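Local coordinates for protein general negative regulator of transcription subunit 2 (Saccharomyces cerevisiae, PDB 4BY6) that serves as a core subunit of the CCR4-NOT complex, which regulates transcription and deadenylates mRNA, and is required for the integrity of that complex, at residues 104-115 / 127-137. Sequence-based numbering, arbitrary orientation.
Sequences VALFQDETLFFL and LTYLELRKRNW
Arg135 reaches across to Phe107 O end-on: NH1 (2.9 Å) and NH2 (3.0 Å) both donate to this one carbonyl oxygen, which lies in the guanidinium plane. The chain is extended from CG to NE, carrying the group past Asp109, whose OD1 accepts a nearly straight salt-bridge bond from NH1 (3.0 Å, 166°) on its anti side, tilted somewhat out of the carboxylate plane. From its own segment, Glu131, bent at chi2, offers OE2 to both NE and NH2. Three acceptors in or near its plane thus fix the rotation of the guanidinium, while Leu112 CD1 covers one face. The other Asp109 oxygen, OD2, takes a weak bond from Trp137 NE1. Helices 109-118 and 123-134 form a helical hairpin, their facing segments running roughly antiparallel at 146°. A Schellman motif with Asn136 at C-prime (Trp137 N to Leu132 O, Asn136 N to Arg133 O) ends the second helix and leads into strand 138-140 of the antiparallel sheet. The indole of Trp137 receives the edge of Phe113 in a T-shaped pair, planes at 90°, with Phe113 CZ over the indole; Trp146 of the sheet also touches both rings. Leu132 CD1 packs against Phe113 CE1, and Leu112 CD2 meets Thr128 CG2 at 3.7 Å.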
loop_
_atom_site.group_PDB
_atom_site.type_symbol
_atom_site.label_atom_id
_atom_site.label_comp_id
_atom_site.label_asym_id
_atom_site.label_seq_id
_atom_site.Cartn_x
_atom_site.Cartn_y
_atom_site.Cartn_z
ATOM N N VAL E 104 -36.394 16.324 -11.920
ATOM C CA VAL E 104 -35.921 15.059 -12.475
ATOM C C VAL E 104 -36.048 15.053 -14.011
ATOM O O VAL E 104 -35.190 14.538 -14.732
ATOM C CB VAL E 104 -36.666 13.880 -11.856
ATOM C CG1 VAL E 104 -36.249 12.577 -12.495
ATOM C CG2 VAL E 104 -36.373 13.818 -10.385
ATOM N N ALA E 105 -37.085 15.693 -14.512
ATOM C CA ALA E 105 -37.277 15.824 -15.947
ATOM C C ALA E 105 -36.117 16.496 -16.680
ATOM O O ALA E 105 -35.999 16.357 -17.896
ATOM C CB ALA E 105 -38.561 16.614 -16.217
ATOM N N LEU E 106 -35.281 17.243 -15.963
ATOM C CA LEU E 106 -34.210 17.999 -16.623
ATOM C C LEU E 106 -33.004 17.128 -16.892
ATOM O O LEU E 106 -32.101 17.523 -17.615
ATOM C CB LEU E 106 -33.786 19.199 -15.780
ATOM C CG LEU E 106 -34.847 20.268 -15.592
ATOM C CD1 LEU E 106 -34.348 21.251 -14.593
ATOM C CD2 LEU E 106 -35.068 20.915 -16.885
ATOM N N PHE E 107 -32.995 15.939 -16.301
ATOM C CA PHE E 107 -31.832 15.069 -16.383
ATOM C C PHE E 107 -31.864 14.186 -17.625
ATOM O O PHE E 107 -32.939 13.824 -18.113
ATOM C CB PHE E 107 -31.744 14.187 -15.138
ATOM C CG PHE E 107 -31.703 14.956 -13.855
ATOM C CD1 PHE E 107 -31.057 16.189 -13.788
ATOM C CD2 PHE E 107 -32.282 14.440 -12.700
ATOM C CE1 PHE E 107 -31.003 16.895 -12.584
ATOM C CE2 PHE E 107 -32.227 15.145 -11.495
ATOM C CZ PHE E 107 -31.586 16.364 -11.441
ATOM N N GLN E 108 -30.686 13.833 -18.133
ATOM C CA GLN E 108 -30.620 12.889 -19.237
ATOM C C GLN E 108 -30.836 11.427 -18.790
ATOM O O GLN E 108 -30.648 11.080 -17.608
ATOM C CB GLN E 108 -29.285 13.040 -19.941
ATOM C CG GLN E 108 -29.017 14.462 -20.359
ATOM C CD GLN E 108 -27.780 14.563 -21.210
ATOM O OE1 GLN E 108 -27.328 13.568 -21.786
ATOM N NE2 GLN E 108 -27.202 15.752 -21.275
ATOM N N ASP E 109 -31.178 10.570 -19.750
ATOM C CA ASP E 109 -31.478 9.171 -19.454
ATOM C C ASP E 109 -30.409 8.562 -18.546
ATOM O O ASP E 109 -30.737 7.977 -17.504
ATOM C CB ASP E 109 -31.574 8.333 -20.745
ATOM C CG ASP E 109 -32.757 8.713 -21.646
ATOM O OD1 ASP E 109 -33.678 9.449 -21.207
ATOM O OD2 ASP E 109 -32.735 8.276 -22.828
ATOM N N GLU E 110 -29.140 8.711 -18.929
ATOM C CA GLU E 110 -28.053 8.123 -18.147
ATOM C C GLU E 110 -28.084 8.594 -16.707
ATOM O O GLU E 110 -27.941 7.781 -15.793
ATOM C CB GLU E 110 -26.692 8.442 -18.743
ATOM C CG GLU E 110 -26.160 7.396 -19.660
ATOM C CD GLU E 110 -26.325 7.793 -21.087
ATOM O OE1 GLU E 110 -27.317 8.516 -21.377
ATOM O OE2 GLU E 110 -25.464 7.396 -21.908
ATOM N N THR E 111 -28.300 9.890 -16.488
ATOM C CA THR E 111 -28.358 10.377 -15.109
ATOM C C THR E 111 -29.477 9.706 -14.301
ATOM O O THR E 111 -29.264 9.326 -13.136
ATOM C CB THR E 111 -28.500 11.899 -15.087
ATOM O OG1 THR E 111 -27.273 12.452 -15.573
ATOM C CG2 THR E 111 -28.746 12.429 -13.664
ATOM N N LEU E 112 -30.635 9.500 -14.935
ATOM C CA LEU E 112 -31.750 8.789 -14.305
ATOM C C LEU E 112 -31.373 7.323 -13.989
ATOM O O LEU E 112 -31.704 6.794 -12.904
ATOM C CB LEU E 112 -32.978 8.816 -15.210
ATOM C CG LEU E 112 -33.509 10.147 -15.731
ATOM C CD1 LEU E 112 -34.606 9.873 -16.745
ATOM C CD2 LEU E 112 -34.026 10.990 -14.590
ATOM N N PHE E 113 -30.678 6.673 -14.925
ATOM C CA PHE E 113 -30.208 5.318 -14.684
ATOM C C PHE E 113 -29.306 5.277 -13.442
ATOM O O PHE E 113 -29.442 4.406 -12.577
ATOM C CB PHE E 113 -29.445 4.783 -15.891
ATOM C CG PHE E 113 -30.303 4.492 -17.077
ATOM C CD1 PHE E 113 -31.607 4.049 -16.918
ATOM C CD2 PHE E 113 -29.790 4.634 -18.363
ATOM C CE1 PHE E 113 -32.387 3.755 -18.023
ATOM C CE2 PHE E 113 -30.566 4.349 -19.483
ATOM C CZ PHE E 113 -31.864 3.919 -19.322
ATOM N N PHE E 114 -28.364 6.215 -13.387
ATOM C CA PHE E 114 -27.447 6.338 -12.265
ATOM C C PHE E 114 -28.197 6.426 -10.933
ATOM O O PHE E 114 -27.937 5.663 -9.991
ATOM C CB PHE E 114 -26.578 7.568 -12.448
ATOM C CG PHE E 114 -25.592 7.772 -11.359
ATOM C CD1 PHE E 114 -24.299 7.271 -11.482
ATOM C CD2 PHE E 114 -25.947 8.475 -10.207
ATOM C CE1 PHE E 114 -23.363 7.453 -10.469
ATOM C CE2 PHE E 114 -25.015 8.669 -9.175
ATOM C CZ PHE E 114 -23.722 8.158 -9.310
ATOM N N LEU E 115 -29.117 7.381 -10.854
ATOM C CA LEU E 115 -29.935 7.522 -9.655
ATOM C C LEU E 115 -30.732 6.257 -9.323
ATOM O O LEU E 115 -30.724 5.796 -8.182
ATOM C CB LEU E 115 -30.885 8.699 -9.827
ATOM C CG LEU E 115 -30.183 10.041 -9.752
ATOM C CD1 LEU E 115 -31.154 11.131 -10.190
ATOM C CD2 LEU E 115 -29.660 10.267 -8.318
ATOM N N LEU E 127 -39.098 8.244 -8.824
ATOM C CA LEU E 127 -39.267 9.325 -9.772
ATOM C C LEU E 127 -38.502 9.027 -11.076
ATOM O O LEU E 127 -39.012 9.259 -12.180
ATOM C CB LEU E 127 -38.828 10.648 -9.146
ATOM C CG LEU E 127 -39.747 11.247 -8.068
ATOM C CD1 LEU E 127 -39.302 12.647 -7.745
ATOM C CD2 LEU E 127 -41.226 11.263 -8.461
ATOM N N THR E 128 -37.299 8.481 -10.960
ATOM C CA THR E 128 -36.555 8.108 -12.159
ATOM C C THR E 128 -37.227 6.937 -12.893
ATOM O O THR E 128 -37.188 6.852 -14.110
ATOM C CB THR E 128 -35.097 7.750 -11.835
ATOM O OG1 THR E 128 -35.052 6.815 -10.750
ATOM C CG2 THR E 128 -34.334 9.005 -11.448
ATOM N N TYR E 129 -37.830 6.021 -12.157
ATOM C CA TYR E 129 -38.601 4.986 -12.809
ATOM C C TYR E 129 -39.742 5.604 -13.628
ATOM O O TYR E 129 -39.959 5.245 -14.787
ATOM C CB TYR E 129 -39.168 3.997 -11.787
ATOM C CG TYR E 129 -40.249 3.120 -12.376
ATOM C CD1 TYR E 129 -39.921 2.000 -13.111
ATOM C CD2 TYR E 129 -41.600 3.447 -12.243
ATOM C CE1 TYR E 129 -40.901 1.193 -13.657
ATOM C CE2 TYR E 129 -42.587 2.650 -12.794
ATOM C CZ TYR E 129 -42.230 1.521 -13.501
ATOM O OH TYR E 129 -43.189 0.714 -14.073
ATOM N N LEU E 130 -40.477 6.531 -13.027
ATOM C CA LEU E 130 -41.619 7.121 -13.731
ATOM C C LEU E 130 -41.194 7.925 -14.953
ATOM O O LEU E 130 -41.855 7.880 -15.994
ATOM C CB LEU E 130 -42.423 8.008 -12.792
ATOM C CG LEU E 130 -43.065 7.261 -11.632
ATOM C CD1 LEU E 130 -43.582 8.244 -10.627
ATOM C CD2 LEU E 130 -44.167 6.359 -12.126
ATOM N N GLU E 131 -40.086 8.650 -14.816
ATOM C CA GLU E 131 -39.562 9.479 -15.894
ATOM C C GLU E 131 -39.013 8.622 -17.046
ATOM O O GLU E 131 -39.216 8.921 -18.229
ATOM C CB GLU E 131 -38.491 10.407 -15.353
ATOM C CG GLU E 131 -37.840 11.273 -16.388
ATOM C CD GLU E 131 -38.763 12.326 -16.960
ATOM O OE1 GLU E 131 -39.757 12.694 -16.296
ATOM O OE2 GLU E 131 -38.481 12.786 -18.087
ATOM N N LEU E 132 -38.302 7.560 -16.701
ATOM C CA LEU E 132 -37.818 6.654 -17.720
ATOM C C LEU E 132 -38.981 5.991 -18.426
ATOM O O LEU E 132 -38.976 5.818 -19.659
ATOM C CB LEU E 132 -36.889 5.619 -17.097
ATOM C CG LEU E 132 -35.516 6.234 -16.864
ATOM C CD1 LEU E 132 -34.679 5.295 -15.999
ATOM C CD2 LEU E 132 -34.869 6.494 -18.231
ATOM N N ARG E 133 -39.987 5.649 -17.629
ATOM C CA ARG E 133 -41.193 5.045 -18.153
ATOM C C ARG E 133 -41.823 5.998 -19.186
ATOM O O ARG E 133 -42.213 5.573 -20.278
ATOM C CB ARG E 133 -42.158 4.714 -17.005
ATOM C CG ARG E 133 -43.227 3.718 -17.369
ATOM C CD ARG E 133 -42.657 2.333 -17.416
ATOM N NE ARG E 133 -43.572 1.409 -18.076
ATOM C CZ ARG E 133 -43.624 1.244 -19.398
ATOM N NH1 ARG E 133 -42.838 1.964 -20.195
ATOM N NH2 ARG E 133 -44.461 0.365 -19.933
ATOM N N LYS E 134 -41.857 7.292 -18.853
ATOM C CA LYS E 134 -42.414 8.322 -19.731
ATOM C C LYS E 134 -41.648 8.489 -21.046
ATOM O O LYS E 134 -42.232 8.822 -22.078
ATOM C CB LYS E 134 -42.458 9.649 -18.983
ATOM C CG LYS E 134 -42.619 10.851 -19.868
ATOM C CD LYS E 134 -42.845 12.082 -19.049
ATOM C CE LYS E 134 -42.764 13.337 -19.898
ATOM N NZ LYS E 134 -43.441 14.435 -19.149
ATOM N N ARG E 135 -40.341 8.271 -21.005
ATOM C CA ARG E 135 -39.492 8.359 -22.191
ATOM C C ARG E 135 -39.451 7.049 -22.967
ATOM O O ARG E 135 -38.540 6.812 -23.781
ATOM C CB ARG E 135 -38.084 8.756 -21.792
ATOM C CG ARG E 135 -38.058 10.062 -21.083
ATOM C CD ARG E 135 -36.682 10.382 -20.573
ATOM N NE ARG E 135 -36.748 11.583 -19.754
ATOM C CZ ARG E 135 -35.689 12.259 -19.340
ATOM N NH1 ARG E 135 -34.469 11.841 -19.666
ATOM N NH2 ARG E 135 -35.855 13.343 -18.594
ATOM N N ASN E 136 -40.441 6.203 -22.695
ATOM C CA ASN E 136 -40.623 4.943 -23.403
ATOM C C ASN E 136 -39.495 3.904 -23.154
ATOM O O ASN E 136 -39.187 3.085 -24.019
ATOM C CB ASN E 136 -40.799 5.203 -24.898
ATOM C CG ASN E 136 -41.492 4.066 -25.585
ATOM O OD1 ASN E 136 -42.325 3.388 -24.977
ATOM N ND2 ASN E 136 -41.142 3.819 -26.850
ATOM N N TRP E 137 -38.885 3.950 -21.969
ATOM C CA TRP E 137 -38.038 2.861 -21.501
ATOM C C TRP E 137 -38.918 1.897 -20.730
ATOM O O TRP E 137 -39.833 2.314 -20.032
ATOM C CB TRP E 137 -36.912 3.369 -20.593
ATOM C CG TRP E 137 -35.823 4.032 -21.319
ATOM C CD1 TRP E 137 -35.739 5.361 -21.639
ATOM C CD2 TRP E 137 -34.636 3.420 -21.821
ATOM N NE1 TRP E 137 -34.573 5.606 -22.314
ATOM C CE2 TRP E 137 -33.874 4.433 -22.440
ATOM C CE3 TRP E 137 -34.138 2.114 -21.808
ATOM C CZ2 TRP E 137 -32.635 4.179 -23.042
ATOM C CZ3 TRP E 137 -32.916 1.862 -22.408
ATOM C CH2 TRP E 137 -32.174 2.893 -23.015
#